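Local coordinates for protein SusD homolog (Bacteroides thetaiotaomicron VPI-5482, PDB 3IV0) that is of unknown function but, as a SusD-family protein of the outer membrane, probably binds glycans at the cell surface for uptake, at residues L392-R398 against E418-E422; A244-L248 against Y367-L371. Residues are numbered along the deposited sequence.

Contact 1 of 2, residues L392-R398 against E418-E422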
loop_
_atom_site.group_PDB
_atom_site.type_symbol
_atom_site.label_atom_id
_atom_site.label_comp_id
_atom_site.label_asym_id
_atom_site.label_seq_id
_atom_site.Cartn_x
_atom_site.Cartn_y
_atom_site.Cartn_z
ATOM N N LEU A 392 0.425 -19.741 5.080
ATOM C CA LEU A 392 -0.582 -19.130 5.922
ATOM C C LEU A 392 -0.241 -19.309 7.392
ATOM O O LEU A 392 -0.338 -18.396 8.195
ATOM C CB LEU A 392 -1.956 -19.723 5.587
ATOM C CG LEU A 392 -3.120 -19.368 6.495
ATOM C CD1 LEU A 392 -3.327 -17.842 6.562
ATOM C CD2 LEU A 392 -4.402 -20.102 6.046
ATOM N N ASN A 393 0.183 -20.515 7.735
ATOM C CA ASN A 393 0.447 -20.819 9.143
ATOM C C ASN A 393 1.678 -20.163 9.717
ATOM O O ASN A 393 1.789 -20.002 10.923
ATOM C CB ASN A 393 0.440 -22.331 9.344
ATOM C CG ASN A 393 -0.951 -22.891 9.318
ATOM O OD1 ASN A 393 -1.897 -22.219 9.711
ATOM N ND2 ASN A 393 -1.107 -24.150 8.868
ATOM N N ARG A 394 2.594 -19.727 8.876
ATOM C CA ARG A 394 3.683 -18.913 9.403
ATOM C C ARG A 394 3.167 -17.618 10.002
ATOM O O ARG A 394 3.631 -17.184 11.054
ATOM C CB ARG A 394 4.717 -18.651 8.328
ATOM C CG ARG A 394 5.535 -19.919 8.018
ATOM C CD ARG A 394 6.416 -19.762 6.850
ATOM N NE ARG A 394 7.443 -18.766 7.075
ATOM C CZ ARG A 394 8.217 -18.312 6.091
ATOM N NH1 ARG A 394 8.055 -18.798 4.884
ATOM N NH2 ARG A 394 9.134 -17.400 6.333
ATOM N N VAL A 395 2.161 -17.044 9.363
ATOM C CA VAL A 395 1.539 -15.829 9.859
ATOM C C VAL A 395 0.624 -16.128 11.056
ATOM O O VAL A 395 0.667 -15.408 12.053
ATOM C CB VAL A 395 0.796 -15.110 8.736
ATOM C CG1 VAL A 395 0.072 -13.867 9.264
ATOM C CG2 VAL A 395 1.804 -14.742 7.599
ATOM N N ARG A 396 -0.147 -17.208 10.951
ATOM C CA ARG A 396 -1.009 -17.608 12.069
ATOM C C ARG A 396 -0.167 -17.883 13.310
ATOM O O ARG A 396 -0.503 -17.453 14.406
ATOM C CB ARG A 396 -1.789 -18.869 11.730
ATOM C CG ARG A 396 -2.727 -18.808 10.552
ATOM C CD ARG A 396 -3.970 -18.039 10.856
ATOM N NE ARG A 396 -4.820 -18.759 11.824
ATOM C CZ ARG A 396 -5.986 -18.302 12.247
ATOM N NH1 ARG A 396 -6.446 -17.115 11.885
ATOM N NH2 ARG A 396 -6.691 -19.014 13.117
ATOM N N ASN A 397 0.917 -18.635 13.145
ATOM C CA ASN A 397 1.752 -18.995 14.286
ATOM C C ASN A 397 2.393 -17.761 14.921
ATOM O O ASN A 397 2.482 -17.661 16.139
ATOM C CB ASN A 397 2.816 -20.022 13.920
ATOM C CG ASN A 397 2.275 -21.452 13.779
ATOM O OD1 ASN A 397 2.736 -22.214 12.916
ATOM N ND2 ASN A 397 1.344 -21.830 14.631
ATOM N N ARG A 398 2.813 -16.788 14.114
ATOM C CA ARG A 398 3.399 -15.582 14.682
ATOM C C ARG A 398 2.375 -14.840 15.545
ATOM O O ARG A 398 2.740 -14.267 16.576
ATOM C CB ARG A 398 3.971 -14.678 13.561
ATOM C CG ARG A 398 4.751 -13.520 14.094
ATOM C CD ARG A 398 3.971 -12.253 14.254
ATOM N NE ARG A 398 3.537 -11.711 12.965
ATOM C CZ ARG A 398 4.301 -11.018 12.132
ATOM N NH1 ARG A 398 5.560 -10.756 12.412
ATOM N NH2 ARG A 398 3.795 -10.597 10.994
ATOM N N GLU A 418 -7.245 -13.624 6.712
ATOM C CA GLU A 418 -5.978 -13.442 7.382
ATOM C C GLU A 418 -5.304 -12.137 6.942
ATOM O O GLU A 418 -4.672 -11.460 7.745
ATOM C CB GLU A 418 -5.025 -14.642 7.222
ATOM C CG GLU A 418 -3.855 -14.663 8.198
ATOM C CD GLU A 418 -4.254 -14.870 9.643
ATOM O OE1 GLU A 418 -5.418 -15.259 9.911
ATOM O OE2 GLU A 418 -3.375 -14.647 10.490
ATOM N N ARG A 419 -5.336 -11.833 5.652
ATOM C CA ARG A 419 -4.799 -10.547 5.193
ATOM C C ARG A 419 -5.566 -9.397 5.825
ATOM O O ARG A 419 -4.969 -8.378 6.194
ATOM C CB ARG A 419 -4.876 -10.418 3.654
ATOM C CG ARG A 419 -3.774 -11.206 2.919
ATOM C CD ARG A 419 -3.708 -10.960 1.399
ATOM N NE ARG A 419 -3.542 -9.551 1.050
ATOM C CZ ARG A 419 -2.383 -8.908 0.993
ATOM N NH1 ARG A 419 -1.251 -9.516 1.307
ATOM N NH2 ARG A 419 -2.329 -7.629 0.663
ATOM N N CYS A 420 -6.878 -9.523 6.012
ATOM C CA CYS A 420 -7.630 -8.459 6.652
ATOM C C CYS A 420 -7.220 -8.271 8.101
ATOM O O CYS A 420 -7.133 -7.148 8.588
ATOM C CB CYS A 420 -9.116 -8.746 6.550
ATOM S SG CYS A 420 -9.832 -8.644 4.897
ATOM N N ARG A 421 -6.970 -9.361 8.816
ATOM C CA ARG A 421 -6.504 -9.257 10.205
ATOM C C ARG A 421 -5.089 -8.717 10.274
ATOM O O ARG A 421 -4.787 -7.788 11.040
ATOM C CB ARG A 421 -6.489 -10.624 10.875
ATOM C CG ARG A 421 -7.856 -11.176 11.273
ATOM C CD ARG A 421 -7.697 -12.543 11.954
ATOM N NE ARG A 421 -7.543 -13.646 11.034
ATOM C CZ ARG A 421 -8.539 -14.256 10.419
ATOM N NH1 ARG A 421 -9.786 -13.892 10.653
ATOM N NH2 ARG A 421 -8.295 -15.240 9.583
ATOM N N GLU A 422 -4.191 -9.308 9.492
ATOM C CA GLU A 422 -2.775 -9.014 9.596
ATOM C C GLU A 422 -2.426 -7.596 9.154
ATOM O O GLU A 422 -1.580 -6.945 9.771
ATOM C CB GLU A 422 -1.986 -10.015 8.767
ATOM C CG GLU A 422 -0.497 -9.850 8.827
ATOM C CD GLU A 422 0.078 -10.090 10.193
ATOM O OE1 GLU A 422 -0.539 -10.802 11.033
ATOM O OE2 GLU A 422 1.185 -9.593 10.488
HETATM O O HOH W 1 0.912 -12.539 12.503
#
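Two helical segments, 392-398 and 418-422, face each other with axes 11.3 Å apart and N-to-C directions 37° apart. At this spacing the backbones do not touch, and long side chains bridge the gap. E418 comes first and has the most surface covered here. Its CG lies 3.6 Å from L392 CD1, so the aliphatic part of the glutamate packs on leucine. Its carboxylate turns to R396: NH1 of R396 gives a hydrogen-bonded salt bridge to OE1 of E418 at 2.9 Å. R421, one turn on, donates to the same oxygen, with both NE and NH2 of R421 at 2.9 Å from OE1 of E418. One carboxylate oxygen thus joins two arginines in a salt-bridge network. It offsets their like charges where R396 NH1 and R421 NH2 come within 3.5 Å. The other oxygen of E418 pairs with R319, and R396 also bonds to the backbone of S402. E422 closes the segment. Its OE2 accepts from R398 NH2 at 2.8 Å in a second salt bridge. A water links OE1 of E422 (2.7 Å) to V395 O (2.9 Å) and R398 NE (2.8 Å). V395 CG1 lies close to both glutamates, 3.7 Å from E418 OE2 and 3.6 Å from E422 OE1. E422 also pairs with R319 and R366. This is a buried, charge-rich packing of helix 385-398 on helix 408-422. With helix 367-381 they belong to the helical SusD-family fold, consistent with TPR-like helix pairing. L392 also reaches helix 367-381, and R421 and E422 touch helix 318-323.

Contact 2 of 2, residues A244-L248 against Y367-L371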
loop_
_atom_site.group_PDB
_atom_site.type_symbol
_atom_site.label_atom_id
_atom_site.label_comp_id
_atom_site.label_asym_id
_atom_site.label_seq_id
_atom_site.Cartn_x
_atom_site.Cartn_y
_atom_site.Cartn_z
ATOM N N ALA A 244 17.427 -12.905 5.076
ATOM C CA ALA A 244 17.340 -11.452 5.051
ATOM C C ALA A 244 16.019 -10.964 5.634
ATOM O O ALA A 244 15.981 -9.918 6.302
ATOM C CB ALA A 244 17.501 -10.940 3.661
ATOM N N TYR A 245 14.953 -11.708 5.353
ATOM C CA TYR A 245 13.635 -11.354 5.815
ATOM C C TYR A 245 13.170 -12.331 6.874
ATOM O O TYR A 245 13.416 -13.526 6.795
ATOM C CB TYR A 245 12.627 -11.351 4.654
ATOM C CG TYR A 245 13.077 -10.554 3.452
ATOM C CD1 TYR A 245 13.720 -9.329 3.593
ATOM C CD2 TYR A 245 12.855 -11.018 2.177
ATOM C CE1 TYR A 245 14.159 -8.621 2.493
ATOM C CE2 TYR A 245 13.287 -10.305 1.061
ATOM C CZ TYR A 245 13.948 -9.111 1.230
ATOM O OH TYR A 245 14.374 -8.444 0.090
ATOM N N SER A 246 12.447 -11.824 7.855
ATOM C CA SER A 246 11.849 -12.686 8.855
ATOM C C SER A 246 10.584 -12.051 9.404
ATOM O O SER A 246 10.354 -10.846 9.248
ATOM C CB SER A 246 12.834 -13.003 9.962
ATOM O OG SER A 246 13.312 -11.824 10.503
ATOM N N LEU A 247 9.755 -12.867 10.022
ATOM C CA LEU A 247 8.610 -12.382 10.763
ATOM C C LEU A 247 9.008 -12.070 12.206
ATOM O O LEU A 247 9.436 -12.979 12.926
ATOM C CB LEU A 247 7.515 -13.435 10.751
ATOM C CG LEU A 247 6.920 -13.792 9.392
ATOM C CD1 LEU A 247 5.793 -14.828 9.582
ATOM C CD2 LEU A 247 6.416 -12.588 8.677
ATOM N N LEU A 248 8.877 -10.837 12.647
ATOM C CA LEU A 248 9.230 -10.519 14.036
ATOM C C LEU A 248 8.200 -11.077 15.007
ATOM O O LEU A 248 7.037 -11.337 14.670
ATOM C CB LEU A 248 9.316 -9.011 14.230
ATOM C CG LEU A 248 10.649 -8.342 13.849
ATOM C CD1 LEU A 248 10.986 -8.413 12.350
ATOM C CD2 LEU A 248 10.663 -6.863 14.345
ATOM N N TYR A 367 6.796 -8.600 4.804
ATOM C CA TYR A 367 6.989 -10.015 4.530
ATOM C C TYR A 367 5.751 -10.843 4.850
ATOM O O TYR A 367 5.426 -11.748 4.093
ATOM C CB TYR A 367 8.233 -10.478 5.261
ATOM C CG TYR A 367 8.725 -11.869 4.958
ATOM C CD1 TYR A 367 8.916 -12.337 3.659
ATOM C CD2 TYR A 367 9.101 -12.701 5.996
ATOM C CE1 TYR A 367 9.399 -13.628 3.433
ATOM C CE2 TYR A 367 9.637 -13.961 5.773
ATOM C CZ TYR A 367 9.739 -14.418 4.507
ATOM O OH TYR A 367 10.259 -15.676 4.290
ATOM N N ALA A 368 5.004 -10.536 5.909
ATOM C CA ALA A 368 3.801 -11.313 6.196
ATOM C C ALA A 368 2.809 -11.171 5.063
ATOM O O ALA A 368 2.132 -12.139 4.690
ATOM C CB ALA A 368 3.127 -10.865 7.524
ATOM N N GLY A 369 2.659 -9.950 4.549
ATOM C CA GLY A 369 1.774 -9.718 3.401
ATOM C C GLY A 369 2.162 -10.542 2.199
ATOM O O GLY A 369 1.298 -11.162 1.558
ATOM N N ALA A 370 3.440 -10.535 1.852
ATOM C CA ALA A 370 3.929 -11.252 0.694
ATOM C C ALA A 370 3.754 -12.755 0.832
ATOM O O ALA A 370 3.347 -13.401 -0.119
ATOM C CB ALA A 370 5.379 -10.895 0.436
ATOM N N LEU A 371 3.939 -13.274 2.036
ATOM C CA LEU A 371 3.701 -14.700 2.252
ATOM C C LEU A 371 2.243 -15.025 2.004
ATOM O O LEU A 371 1.921 -16.091 1.505
ATOM C CB LEU A 371 4.112 -15.102 3.689
ATOM C CG LEU A 371 5.583 -15.024 3.990
ATOM C CD1 LEU A 371 5.813 -15.345 5.476
ATOM C CD2 LEU A 371 6.395 -15.971 3.072
HETATM O O HOH W 2 12.913 -15.574 4.984
#
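Y367 has the most surface covered in this contact, followed by L247 and Y245. Y367 opens helix segment 367-371. Its CA-to-CB bond points toward 244-248, and its ring meets that loop. Y245 CB lies over one face of the Y367 ring, 3.8 Å from its centroid and 6° off the ring normal. This is a CH-pi contact. The two tyrosine rings themselves meet obliquely, with centroids 5.9 Å apart and planes at 51°. Their hydroxyls have separate partners: Y367 bonds to E239 and R394, and Y245 to the backbone of W188. A water joins the two residues by donating to Y245 O at 2.8 Å and to Y367 OH at 2.7 Å. No direct hydrogen bond crosses between the segments.

L247 supplies the other apolar part. Its CD2 is 3.8 Å from Y367 CD2 and 3.9 Å from A368 CB, so this methyl reaches both the ring and the helix. Its CD1 meets L371 CD1 at 4.1 Å, one helical turn beyond Y367. S246 adds backbone contact, with its C atom 3.8 Å from Y367 CD2, while its CA-to-CB bond points away. The segment 244-248, extended from Y245 to L248 in the loop between helices 224-238 and 253-258, thus packs on the start of helix 367-381 in the mainly helical SusD-family fold.

From the N terminus, the chain first passes through 244-248, the loop after helix 224-238. Contact 2 closes a long excursion of 118 residues when the chain returns at the start of helix 367-381. Helix 385-398 follows, and contact 1 closes over a 19-residue connection, partly helical, when helix 408-422 packs back on helix 385-398. The two closures run in series, neither nested nor crossed. Their centres are about 11 Å apart, and they touch directly. R398 NH1 lies 2.8 Å from L248 O, and R394 NH2 lies 2.9 Å from Y367 OH; both are probable hydrogen bonds. Helix 385-398 therefore connects the 244-248 loop and helix 367-381 with helix 408-422.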